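Local coordinates for putative XRE-family transcriptional regulator (Rhodococcus sp., PDB 2OFY), which probably binds DNA through a helix-turn-helix domain of the XRE family and so is likely to act as a transcriptional regulator, at residues M28-V33 with I39-L44; F58-V63 with L69-V74. One frame throughout, in Å; residues are numbered along the deposited sequence.

Following the helix 8-25, the chain enters interaction 1, where 28-33 meets 39-44 and closes a loop made of the rest of the helix 30-37 and the turn into the helix 41-48. It then runs through the helix 41-48 to the helix 57-66, and interaction 2 closes a second loop as 58-63 meets 69-74 at the start of the helix 71-75. The two closures are in series, neither nested nor crossed, and their centres lie about 15 Å apart. They nevertheless touch: Ile39 CD1 packs on Val63 CG2 at 3.8 Å, and Ile39 CG2 on Thr59 CG2. Val33 packs on Arg25 of the helix 8-25, and Ile60 on Leu17 of the same helix, so both contacts border that helix.

Interaction 1 (M28-V33 with I39-L44); sequences MSMVTV and ISVETL
The helix-turn-helix unit of the XRE-type domain is joined here at the N-terminal ends of the helices 30-37 and 41-48, where Met30, Val31 and Val33 meet Val41 and Leu44. The backbones come nearest at Val31 and Val41, with 6.0 Å between their CA atoms. No hydrogen bond spans the two segments; the evidence is apolar contact. Leu44 CG stands anti to its own backbone N (chi1 -177°), which carries CD2 across to Val33 CG1 at 3.8 Å and to the carbonyl oxygen Met30 O at 3.7 Å. The Val33 and Leu44 side chains cross at about a right angle. Met30, a selenomethionine, turns about its CG-SE bond (chi3 82°), which brings the terminal CE to Leu44 CG at 4.0 Å. Val41 turns its CG2 methyl to the other helix, resting on Val31 CA at 3.8 Å and meeting Val31 CG2 at 4.0 Å. Both helices begin with a serine N-cap: Ser29 OG accepts a nearly straight bond from Thr32 N (166°) and a weak one from Val31 N, while Ser40 OG accepts from Thr43 N at 2.9 Å. Two successive short helices, packed through apolar side chains across a short turn, form the helix-turn-helix of XRE-type domains.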
loop_
_atom_site.group_PDB
_atom_site.type_symbol
_atom_site.label_atom_id
_atom_site.label_comp_id
_atom_site.label_asym_id
_atom_site.label_seq_id
_atom_site.Cartn_x
_atom_site.Cartn_y
_atom_site.Cartn_z
HETATM N N MSE A 28 15.948 -16.729 -1.078
HETATM C CA MSE A 28 15.633 -16.486 -2.464
HETATM C C MSE A 28 16.449 -15.287 -2.983
HETATM O O MSE A 28 16.798 -14.371 -2.224
HETATM C CB MSE A 28 14.129 -16.213 -2.652
HETATM C CG MSE A 28 13.192 -17.352 -2.266
HETATM SE SE MSE A 28 11.394 -16.531 -2.107
HETATM C CE MSE A 28 11.299 -16.087 -4.089
ATOM N N SER A 29 16.753 -15.321 -4.279
ATOM C CA SER A 29 17.577 -14.332 -4.918
ATOM C C SER A 29 16.888 -12.959 -4.977
ATOM O O SER A 29 15.709 -12.874 -5.329
ATOM C CB SER A 29 17.821 -14.815 -6.354
ATOM O OG SER A 29 18.250 -13.765 -7.173
HETATM N N MSE A 30 17.617 -11.882 -4.699
HETATM C CA MSE A 30 17.026 -10.545 -4.945
HETATM C C MSE A 30 16.663 -10.334 -6.415
HETATM O O MSE A 30 15.656 -9.689 -6.740
HETATM C CB MSE A 30 17.965 -9.440 -4.511
HETATM C CG MSE A 30 18.196 -9.385 -3.008
HETATM SE SE MSE A 30 19.279 -7.778 -2.705
HETATM C CE MSE A 30 17.769 -6.774 -2.765
ATOM N N VAL A 31 17.472 -10.880 -7.320
ATOM C CA VAL A 31 17.214 -10.658 -8.746
ATOM C C VAL A 31 15.930 -11.369 -9.109
ATOM O O VAL A 31 15.094 -10.833 -9.824
ATOM C CB VAL A 31 18.341 -11.233 -9.624
ATOM C CG1 VAL A 31 17.940 -11.124 -11.105
ATOM C CG2 VAL A 31 19.639 -10.481 -9.337
ATOM N N THR A 32 15.777 -12.593 -8.633
ATOM C CA THR A 32 14.587 -13.325 -8.991
ATOM C C THR A 32 13.315 -12.639 -8.451
ATOM O O THR A 32 12.328 -12.456 -9.173
ATOM C CB THR A 32 14.692 -14.734 -8.503
ATOM O OG1 THR A 32 15.869 -15.326 -9.108
ATOM C CG2 THR A 32 13.467 -15.479 -8.886
ATOM N N VAL A 33 13.365 -12.284 -7.182
ATOM C CA VAL A 33 12.249 -11.518 -6.557
ATOM C C VAL A 33 11.932 -10.243 -7.390
ATOM O O VAL A 33 10.790 -10.030 -7.775
ATOM C CB VAL A 33 12.482 -11.228 -5.070
ATOM C CG1 VAL A 33 11.243 -10.392 -4.555
ATOM C CG2 VAL A 33 12.599 -12.542 -4.282
ATOM N N ILE A 39 10.217 -5.155 -10.718
ATOM C CA ILE A 39 10.909 -3.967 -10.219
ATOM C C ILE A 39 12.417 -4.107 -10.348
ATOM O O ILE A 39 12.912 -5.188 -10.724
ATOM C CB ILE A 39 10.531 -3.685 -8.752
ATOM C CG1 ILE A 39 10.988 -4.827 -7.819
ATOM C CG2 ILE A 39 9.000 -3.382 -8.624
ATOM C CD1 ILE A 39 10.870 -4.465 -6.270
ATOM N N SER A 40 13.167 -3.045 -10.052
ATOM C CA SER A 40 14.622 -3.185 -10.099
ATOM C C SER A 40 15.160 -3.752 -8.796
ATOM O O SER A 40 14.525 -3.618 -7.738
ATOM C CB SER A 40 15.292 -1.843 -10.332
ATOM O OG SER A 40 14.968 -0.956 -9.278
ATOM N N VAL A 41 16.371 -4.313 -8.875
ATOM C CA VAL A 41 17.035 -4.777 -7.626
ATOM C C VAL A 41 17.301 -3.551 -6.731
ATOM O O VAL A 41 17.126 -3.630 -5.489
ATOM C CB VAL A 41 18.326 -5.542 -7.909
ATOM C CG1 VAL A 41 19.273 -5.528 -6.692
ATOM C CG2 VAL A 41 17.997 -6.955 -8.332
ATOM N N GLU A 42 17.683 -2.430 -7.358
ATOM C CA GLU A 42 17.849 -1.211 -6.580
ATOM C C GLU A 42 16.606 -0.839 -5.779
ATOM O O GLU A 42 16.708 -0.528 -4.601
ATOM C CB GLU A 42 18.396 -0.005 -7.395
ATOM C CG GLU A 42 19.927 0.106 -7.185
ATOM C CD GLU A 42 20.374 -0.405 -5.792
ATOM O OE1 GLU A 42 21.313 -1.251 -5.722
ATOM O OE2 GLU A 42 19.733 -0.013 -4.770
ATOM N N THR A 43 15.437 -0.909 -6.401
ATOM C CA THR A 43 14.196 -0.630 -5.679
ATOM C C THR A 43 13.969 -1.620 -4.521
ATOM O O THR A 43 13.661 -1.191 -3.389
ATOM C CB THR A 43 13.007 -0.475 -6.687
ATOM O OG1 THR A 43 13.239 0.677 -7.506
ATOM C CG2 THR A 43 11.669 -0.432 -5.955
ATOM N N LEU A 44 14.173 -2.916 -4.780
ATOM C CA LEU A 44 13.924 -3.950 -3.748
ATOM C C LEU A 44 14.896 -3.722 -2.582
ATOM O O LEU A 44 14.478 -3.750 -1.429
ATOM C CB LEU A 44 14.144 -5.327 -4.341
ATOM C CG LEU A 44 13.827 -6.439 -3.338
ATOM C CD1 LEU A 44 12.444 -6.279 -2.725
ATOM C CD2 LEU A 44 14.034 -7.794 -4.040
#

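Interaction 2 (F58-V63 with L69-V74)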
loop_
_atom_site.group_PDB
_atom_site.type_symbol
_atom_site.label_atom_id
_atom_site.label_comp_id
_atom_site.label_asym_id
_atom_site.label_seq_id
_atom_site.Cartn_x
_atom_site.Cartn_y
_atom_site.Cartn_z
ATOM N N PHE A 58 1.205 -0.612 -4.914
ATOM C CA PHE A 58 1.247 -1.650 -5.981
ATOM C C PHE A 58 2.584 -2.377 -6.008
ATOM O O PHE A 58 2.612 -3.585 -6.233
ATOM C CB PHE A 58 0.774 -1.090 -7.310
ATOM C CG PHE A 58 -0.718 -0.866 -7.310
ATOM C CD1 PHE A 58 -1.597 -1.971 -7.262
ATOM C CD2 PHE A 58 -1.238 0.428 -7.179
ATOM C CE1 PHE A 58 -2.958 -1.757 -7.198
ATOM C CE2 PHE A 58 -2.570 0.652 -7.128
ATOM C CZ PHE A 58 -3.454 -0.418 -7.142
ATOM N N THR A 59 3.645 -1.672 -5.646
ATOM C CA THR A 59 4.974 -2.321 -5.528
ATOM C C THR A 59 5.048 -3.314 -4.375
ATOM O O THR A 59 5.518 -4.446 -4.570
ATOM C CB THR A 59 6.061 -1.290 -5.446
ATOM O OG1 THR A 59 5.962 -0.486 -6.644
ATOM C CG2 THR A 59 7.442 -1.979 -5.349
ATOM N N ILE A 60 4.552 -2.912 -3.210
ATOM C CA ILE A 60 4.589 -3.805 -2.057
ATOM C C ILE A 60 3.683 -5.028 -2.337
ATOM O O ILE A 60 4.037 -6.184 -2.006
ATOM C CB ILE A 60 4.206 -3.063 -0.788
ATOM C CG1 ILE A 60 5.199 -1.918 -0.506
ATOM C CG2 ILE A 60 4.079 -4.017 0.359
ATOM C CD1 ILE A 60 6.693 -2.335 -0.438
ATOM N N ALA A 61 2.519 -4.768 -2.940
ATOM C CA ALA A 61 1.631 -5.839 -3.325
ATOM C C ALA A 61 2.331 -6.841 -4.246
ATOM O O ALA A 61 2.148 -8.012 -4.123
ATOM C CB ALA A 61 0.381 -5.245 -4.014
ATOM N N ALA A 62 3.103 -6.357 -5.211
ATOM C CA ALA A 62 3.691 -7.250 -6.194
ATOM C C ALA A 62 4.761 -8.081 -5.502
ATOM O O ALA A 62 4.940 -9.256 -5.821
ATOM C CB ALA A 62 4.269 -6.446 -7.338
ATOM N N VAL A 63 5.524 -7.445 -4.629
ATOM C CA VAL A 63 6.639 -8.168 -3.970
ATOM C C VAL A 63 6.005 -9.207 -3.026
ATOM O O VAL A 63 6.416 -10.377 -2.975
ATOM C CB VAL A 63 7.564 -7.244 -3.213
ATOM C CG1 VAL A 63 8.531 -8.064 -2.266
ATOM C CG2 VAL A 63 8.315 -6.318 -4.184
ATOM N N LEU A 69 3.230 -13.880 0.502
ATOM C CA LEU A 69 3.093 -13.225 1.787
ATOM C C LEU A 69 1.757 -12.463 1.753
ATOM O O LEU A 69 1.444 -11.833 0.751
ATOM C CB LEU A 69 4.322 -12.333 1.929
ATOM C CG LEU A 69 4.533 -11.473 3.133
ATOM C CD1 LEU A 69 4.745 -12.358 4.372
ATOM C CD2 LEU A 69 5.730 -10.470 2.908
ATOM N N SER A 70 0.924 -12.607 2.793
ATOM C CA SER A 70 -0.342 -11.870 2.838
ATOM C C SER A 70 -0.109 -10.432 3.292
ATOM O O SER A 70 0.574 -10.207 4.291
ATOM C CB SER A 70 -1.329 -12.538 3.817
ATOM O OG SER A 70 -2.385 -11.654 4.203
ATOM N N LEU A 71 -0.659 -9.476 2.546
ATOM C CA LEU A 71 -0.554 -8.037 2.901
ATOM C C LEU A 71 -1.207 -7.754 4.254
ATOM O O LEU A 71 -0.771 -6.851 4.943
ATOM C CB LEU A 71 -1.220 -7.189 1.840
ATOM C CG LEU A 71 -0.482 -7.167 0.483
ATOM C CD1 LEU A 71 -1.192 -6.382 -0.594
ATOM C CD2 LEU A 71 0.931 -6.633 0.648
ATOM N N ASP A 72 -2.259 -8.486 4.601
ATOM C CA ASP A 72 -2.899 -8.292 5.916
ATOM C C ASP A 72 -1.972 -8.709 7.028
ATOM O O ASP A 72 -1.922 -8.024 8.069
ATOM C CB ASP A 72 -4.204 -9.065 5.979
ATOM C CG ASP A 72 -5.134 -8.543 4.981
ATOM O OD1 ASP A 72 -5.563 -7.373 5.157
ATOM O OD2 ASP A 72 -5.286 -9.218 3.939
ATOM N N ASP A 73 -1.216 -9.795 6.796
ATOM C CA ASP A 73 -0.248 -10.248 7.793
ATOM C C ASP A 73 0.860 -9.198 7.959
ATOM O O ASP A 73 1.329 -8.932 9.048
ATOM C CB ASP A 73 0.335 -11.607 7.432
ATOM C CG ASP A 73 -0.685 -12.759 7.563
ATOM O OD1 ASP A 73 -1.677 -12.648 8.323
ATOM O OD2 ASP A 73 -0.452 -13.795 6.874
ATOM N N VAL A 74 1.246 -8.583 6.860
ATOM C CA VAL A 74 2.303 -7.564 6.873
ATOM C C VAL A 74 1.819 -6.270 7.564
ATOM O O VAL A 74 2.509 -5.764 8.443
ATOM C CB VAL A 74 2.732 -7.269 5.427
ATOM C CG1 VAL A 74 3.548 -5.940 5.295
ATOM C CG2 VAL A 74 3.560 -8.473 4.883
#
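Apolar packing alone joins the segments: Leu71, the first residue of the helix 71-75, sets its two methyls against Ala61 and Ile60 of the helix 57-66. Leu71 CD1 meets Ala61 CB at 3.9 Å and lies 4.0 Å from Ala61 CA, while Leu71 CD2 approaches Ile60 CG2 at 4.1 Å, the Leu71 and Ile60 side chains crossing at a slant. With CG anti to the carbonyl carbon (chi1 -69°) and chi2 extended (177°), Leu71 points its two methyls to different residues, CD1 to Ala61 and CD2 to Ile60. The CA atoms of Ala61 and Leu71 are 7.0 Å apart. Ile60 also rests on Leu17 of the helix 8-25 and on Ile47, and Leu71 packs on Leu71 of the second subunit. Shortening Leu71 to an alanine is likely to leave the Ala61 and Ile60 methyls without their partner and to open a gap between the two helices.

The polar bonds lie within one segment or lead to the second subunit. Ser70 caps the helix, its OG accepting weakly from Asp72 N at 3.2 Å and from Asp73 N at 3.4 Å. Asp72 OD1 and OD2 bond Leu71 N and Ser70 OG of the second subunit.

With no polar bond between the segments, their association probably rests on burial of apolar surface, while the helix start at Ser70 supplies directional bonds to the dimer.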